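Local structure of metazoan TIR-STING fusion (Crassostrea gigas, 6WT6) at residues I190-L195 and E214-F219. The protein joins a TIR domain and a STING ligand-binding domain in a single chain, as a member of the metazoan STING family. Sequence-based numbering, arbitrary orientation.
Sequences IILPDL and EKLFLF
No aromatic ring enters this contact: those of Phe217 and Phe219 pack toward helix 341-356. The flat group that does meet the helix is the peptide carbonyl of Glu214, with Glu214 O 3.8 Å from Leu195 CD2, a methyl carbon. Everything else is aliphatic, and Leu216 is the hub. Its CG stands anti to the backbone N (chi1 175°), which carries methyl CD2 out to meet Ile191 CD1 at 3.8 Å. Ile191 gets there with CG1 in the crowded position between backbone N and carbonyl carbon, chi1 59°. Leu195, one turn on, rests its CD2 on Leu216 CB at 3.9 Å, while Leu195 CD1 reaches the Leu216 methyl CD2 at 4.0 Å. Both Ile191 and Leu195 cross Leu216 at about a right angle, and no hydrogen bond links the segments. Leu192 adds a looser touch, Leu192 CD2 to Leu216 CD2 at 4.2 Å. Lys215 turns away, its NZ salt-bridged to Glu357 and hydrogen-bonded to Gln353. The axes of the two short segments come within 11.3 Å and run at 143°, a helix packed against a sheet. Buried within the STING ligand-binding domain, the contact lays helix 176-204 on strand 212-221, which runs between the parallel strands 272-279 and 327-332, with helix 341-356 packed on its Phe217 side.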
loop_
_atom_site.group_PDB
_atom_site.type_symbol
_atom_site.label_atom_id
_atom_site.label_comp_id
_atom_site.label_asym_id
_atom_site.label_seq_id
_atom_site.Cartn_x
_atom_site.Cartn_y
_atom_site.Cartn_z
ATOM N N ILE A 190 5.800 -8.645 -15.416
ATOM C CA ILE A 190 6.122 -9.961 -15.960
ATOM C C ILE A 190 5.542 -10.135 -17.362
ATOM O O ILE A 190 6.227 -10.606 -18.277
ATOM C CB ILE A 190 5.621 -11.062 -15.009
ATOM C CG1 ILE A 190 6.198 -10.854 -13.611
ATOM C CG2 ILE A 190 5.981 -12.439 -15.548
ATOM C CD1 ILE A 190 5.544 -11.714 -12.543
ATOM N N ILE A 191 4.280 -9.742 -17.563
ATOM C CA ILE A 191 3.564 -10.104 -18.783
ATOM C C ILE A 191 3.599 -8.999 -19.837
ATOM O O ILE A 191 3.643 -9.290 -21.038
ATOM C CB ILE A 191 2.115 -10.515 -18.453
ATOM C CG1 ILE A 191 1.362 -9.383 -17.752
ATOM C CG2 ILE A 191 2.102 -11.765 -17.578
ATOM C CD1 ILE A 191 0.256 -8.792 -18.584
ATOM N N LEU A 192 3.597 -7.732 -19.412
ATOM C CA LEU A 192 3.495 -6.632 -20.373
ATOM C C LEU A 192 4.676 -6.509 -21.339
ATOM O O LEU A 192 4.428 -6.243 -22.529
ATOM C CB LEU A 192 3.293 -5.298 -19.640
ATOM C CG LEU A 192 1.942 -4.981 -18.975
ATOM C CD1 LEU A 192 1.851 -3.498 -18.616
ATOM C CD2 LEU A 192 0.753 -5.398 -19.845
ATOM N N PRO A 193 5.950 -6.658 -20.920
ATOM C CA PRO A 193 7.064 -6.331 -21.834
ATOM C C PRO A 193 7.000 -6.986 -23.204
ATOM O O PRO A 193 7.348 -6.336 -24.196
ATOM C CB PRO A 193 8.297 -6.796 -21.047
ATOM C CG PRO A 193 7.911 -6.605 -19.639
ATOM C CD PRO A 193 6.452 -6.968 -19.567
ATOM N N ASP A 194 6.563 -8.240 -23.301
ATOM C CA ASP A 194 6.467 -8.911 -24.592
ATOM C C ASP A 194 5.031 -9.224 -25.001
ATOM O O ASP A 194 4.823 -9.952 -25.977
ATOM C CB ASP A 194 7.305 -10.193 -24.591
ATOM C CG ASP A 194 8.792 -9.922 -24.769
ATOM O OD1 ASP A 194 9.145 -8.832 -25.274
ATOM O OD2 ASP A 194 9.610 -10.799 -24.411
ATOM N N LEU A 195 4.037 -8.678 -24.296
ATOM C CA LEU A 195 2.645 -9.011 -24.599
ATOM C C LEU A 195 2.229 -8.504 -25.977
ATOM O O LEU A 195 1.473 -9.180 -26.686
ATOM C CB LEU A 195 1.728 -8.451 -23.511
ATOM C CG LEU A 195 0.216 -8.667 -23.603
ATOM C CD1 LEU A 195 -0.361 -8.875 -22.212
ATOM C CD2 LEU A 195 -0.453 -7.472 -24.263
ATOM N N GLU A 214 -2.894 -3.691 -30.065
ATOM C CA GLU A 214 -1.835 -4.482 -29.454
ATOM C C GLU A 214 -1.927 -4.524 -27.935
ATOM O O GLU A 214 -1.369 -5.441 -27.323
ATOM C CB GLU A 214 -0.460 -3.929 -29.831
ATOM C CG GLU A 214 -0.170 -3.849 -31.313
ATOM C CD GLU A 214 1.194 -3.243 -31.580
ATOM O OE1 GLU A 214 1.816 -2.744 -30.618
ATOM O OE2 GLU A 214 1.646 -3.262 -32.743
ATOM N N LYS A 215 -2.602 -3.559 -27.317
ATOM C CA LYS A 215 -2.497 -3.372 -25.880
ATOM C C LYS A 215 -3.448 -4.292 -25.119
ATOM O O LYS A 215 -4.431 -4.810 -25.654
ATOM C CB LYS A 215 -2.780 -1.917 -25.502
ATOM C CG LYS A 215 -1.795 -0.903 -26.077
ATOM C CD LYS A 215 -2.076 0.489 -25.524
ATOM C CE LYS A 215 -1.123 1.527 -26.094
ATOM N NZ LYS A 215 -1.246 1.657 -27.578
ATOM N N LEU A 216 -3.126 -4.492 -23.843
ATOM C CA LEU A 216 -4.001 -5.175 -22.903
ATOM C C LEU A 216 -4.867 -4.129 -22.212
ATOM O O LEU A 216 -4.345 -3.226 -21.549
ATOM C CB LEU A 216 -3.181 -5.959 -21.878
ATOM C CG LEU A 216 -3.969 -6.638 -20.756
ATOM C CD1 LEU A 216 -4.903 -7.698 -21.324
ATOM C CD2 LEU A 216 -3.028 -7.236 -19.720
ATOM N N PHE A 217 -6.180 -4.237 -22.378
ATOM C CA PHE A 217 -7.108 -3.275 -21.796
ATOM C C PHE A 217 -7.467 -3.715 -20.382
ATOM O O PHE A 217 -7.967 -4.826 -20.178
ATOM C CB PHE A 217 -8.350 -3.126 -22.673
ATOM C CG PHE A 217 -8.092 -2.377 -23.948
ATOM C CD1 PHE A 217 -8.448 -1.043 -24.067
ATOM C CD2 PHE A 217 -7.460 -2.994 -25.015
ATOM C CE1 PHE A 217 -8.197 -0.346 -25.231
ATOM C CE2 PHE A 217 -7.204 -2.302 -26.185
ATOM C CZ PHE A 217 -7.576 -0.975 -26.294
ATOM N N LEU A 218 -7.189 -2.852 -19.411
ATOM C CA LEU A 218 -7.398 -3.136 -17.997
ATOM C C LEU A 218 -8.589 -2.321 -17.516
ATOM O O LEU A 218 -8.576 -1.087 -17.597
ATOM C CB LEU A 218 -6.149 -2.802 -17.185
ATOM C CG LEU A 218 -4.860 -3.526 -17.572
ATOM C CD1 LEU A 218 -3.677 -2.859 -16.901
ATOM C CD2 LEU A 218 -4.941 -5.007 -17.199
ATOM N N PHE A 219 -9.613 -3.006 -17.019
ATOM C CA PHE A 219 -10.893 -2.376 -16.732
ATOM C C PHE A 219 -10.968 -1.968 -15.269
ATOM O O PHE A 219 -10.668 -2.766 -14.373
ATOM C CB PHE A 219 -12.046 -3.305 -17.114
ATOM C CG PHE A 219 -12.194 -3.475 -18.597
ATOM C CD1 PHE A 219 -12.974 -2.597 -19.332
ATOM C CD2 PHE A 219 -11.516 -4.482 -19.265
ATOM C CE1 PHE A 219 -13.095 -2.740 -20.703
ATOM C CE2 PHE A 219 -11.636 -4.628 -20.635
ATOM C CZ PHE A 219 -12.424 -3.755 -21.355
#